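Local coordinates for protein endoglucanase A (Clostridium longisporum, PDB 6Q1I) that hydrolyses internal beta-1,4-glucosidic linkages of barley beta-glucan, lichenan and carboxymethylcellulose, acts on xylan, and prefers the longer cellooligosaccharides, at residues 144-147 / 148-151. Sequence-based numbering, arbitrary orientation. Where two conformers were deposited one is given.
Sequences EAFK and DYDD
Tyr149 lays one face of its ring over the CD1 corner of the Phe146 ring, where Phe146 CD1 stands 3.7 Å from Tyr149 CE1. That atom of Phe146 sits toward the rim of the tyrosine ring; the pair is oblique, with the planes inclined at 58° and the centroids 5.2 Å apart. A type I beta turn from Phe146 to Tyr149 brings the rings together, closed by the bond from Tyr149 N to Phe146 O (3.1 Å), which is fairly straight at the hydrogen (163°). CG of Tyr149 is anti to its carbonyl carbon (chi1 -78°), which turns the ring back over Phe146, with Tyr149 CD1 3.7 Å from Phe146 CA.

In the closed eight-stranded parallel barrel of this family 5 catalytic domain, the turn follows directly on helix 128-145 and opens the short loop to strand 153-156. Phe146 is buried against Leu153 and Phe155 of that strand and Val100 of helix 90-105, whose Asp101 hydrogen-bonds the Tyr149 hydroxyl. Two waters bridge the segments: one, at the edge of the tyrosine ring, donates to Ala145 O and accepts from Asp148 N, 3.0 Å away; another donates to both Lys147 O and Asp148 OD1. The extended Lys147 chain carries NZ to Thr195 O, leaving it 6.0 Å from Asp148 OD1, too far for a salt bridge.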
loop_
_atom_site.group_PDB
_atom_site.type_symbol
_atom_site.label_atom_id
_atom_site.label_comp_id
_atom_site.label_asym_id
_atom_site.label_seq_id
_atom_site.Cartn_x
_atom_site.Cartn_y
_atom_site.Cartn_z
ATOM N N GLU A 144 -6.782 -15.914 9.797
ATOM C CA GLU A 144 -7.929 -16.612 10.372
ATOM C C GLU A 144 -9.152 -15.705 10.411
ATOM O O GLU A 144 -10.265 -16.132 10.084
ATOM C CB GLU A 144 -7.589 -17.136 11.777
ATOM C CG GLU A 144 -6.696 -18.389 11.779
ATOM C CD GLU A 144 -6.192 -18.807 13.163
ATOM O OE1 GLU A 144 -6.314 -18.023 14.132
ATOM O OE2 GLU A 144 -5.657 -19.934 13.279
ATOM N N ALA A 145 -8.959 -14.439 10.783
ATOM C CA ALA A 145 -10.095 -13.528 10.899
ATOM C C ALA A 145 -10.764 -13.295 9.550
ATOM O O ALA A 145 -11.984 -13.119 9.490
ATOM C CB ALA A 145 -9.649 -12.196 11.502
ATOM N N PHE A 146 -9.992 -13.312 8.457
ATOM C CA PHE A 146 -10.490 -12.987 7.121
ATOM C C PHE A 146 -10.537 -14.198 6.191
ATOM O O PHE A 146 -10.724 -14.039 4.983
ATOM C CB PHE A 146 -9.682 -11.831 6.512
ATOM C CG PHE A 146 -9.898 -10.531 7.230
ATOM C CD1 PHE A 146 -10.987 -9.737 6.931
ATOM C CD2 PHE A 146 -9.039 -10.128 8.245
ATOM C CE1 PHE A 146 -11.210 -8.542 7.627
ATOM C CE2 PHE A 146 -9.253 -8.940 8.944
ATOM C CZ PHE A 146 -10.340 -8.147 8.630
ATOM N N LYS A 147 -10.454 -15.407 6.750
ATOM C CA LYS A 147 -10.301 -16.606 5.936
ATOM C C LYS A 147 -11.448 -16.793 4.948
ATOM O O LYS A 147 -11.237 -17.301 3.842
ATOM C CB LYS A 147 -10.185 -17.834 6.847
ATOM C CG LYS A 147 -10.076 -19.151 6.111
ATOM C CD LYS A 147 -9.881 -20.328 7.063
ATOM C CE LYS A 147 -10.105 -21.637 6.326
ATOM N NZ LYS A 147 -9.620 -22.829 7.077
ATOM N N ASP A 148 -12.672 -16.429 5.328
ATOM C CA ASP A 148 -13.838 -16.739 4.503
ATOM C C ASP A 148 -14.159 -15.665 3.468
ATOM O O ASP A 148 -15.126 -15.820 2.713
ATOM C CB ASP A 148 -15.052 -17.005 5.392
ATOM C CG ASP A 148 -14.881 -18.252 6.235
ATOM O OD1 ASP A 148 -14.203 -19.194 5.766
ATOM O OD2 ASP A 148 -15.403 -18.285 7.363
ATOM N N TYR A 149 -13.378 -14.593 3.412
ATOM C CA TYR A 149 -13.592 -13.556 2.414
ATOM C C TYR A 149 -13.215 -14.062 1.025
ATOM O O TYR A 149 -12.283 -14.859 0.854
ATOM C CB TYR A 149 -12.775 -12.311 2.791
ATOM C CG TYR A 149 -13.450 -11.534 3.898
ATOM C CD1 TYR A 149 -13.551 -12.053 5.178
ATOM C CD2 TYR A 149 -14.037 -10.307 3.652
ATOM C CE1 TYR A 149 -14.206 -11.370 6.180
ATOM C CE2 TYR A 149 -14.700 -9.614 4.651
ATOM C CZ TYR A 149 -14.777 -10.153 5.917
ATOM O OH TYR A 149 -15.444 -9.494 6.923
ATOM N N ASP A 150 -13.952 -13.581 0.024
ATOM C CA ASP A 150 -13.722 -13.956 -1.366
ATOM C C ASP A 150 -12.474 -13.257 -1.915
ATOM O O ASP A 150 -11.744 -12.567 -1.198
ATOM C CB ASP A 150 -14.992 -13.732 -2.195
ATOM C CG ASP A 150 -15.320 -12.267 -2.450
ATOM O OD1 ASP A 150 -14.436 -11.392 -2.367
ATOM O OD2 ASP A 150 -16.495 -12.010 -2.790
ATOM N N ASP A 151 -12.214 -13.461 -3.204
ATOM C CA ASP A 151 -10.948 -13.040 -3.797
ATOM C C ASP A 151 -10.851 -11.545 -4.052
ATOM O O ASP A 151 -9.810 -11.090 -4.543
ATOM C CB ASP A 151 -10.606 -13.841 -5.056
ATOM C CG ASP A 151 -11.511 -13.539 -6.240
ATOM O OD1 ASP A 151 -12.398 -12.656 -6.176
ATOM O OD2 ASP A 151 -11.305 -14.213 -7.265
HETATM O O HOH W 1 -13.577 -14.804 7.661
HETATM O O HOH W 2 -12.154 -20.228 3.487
#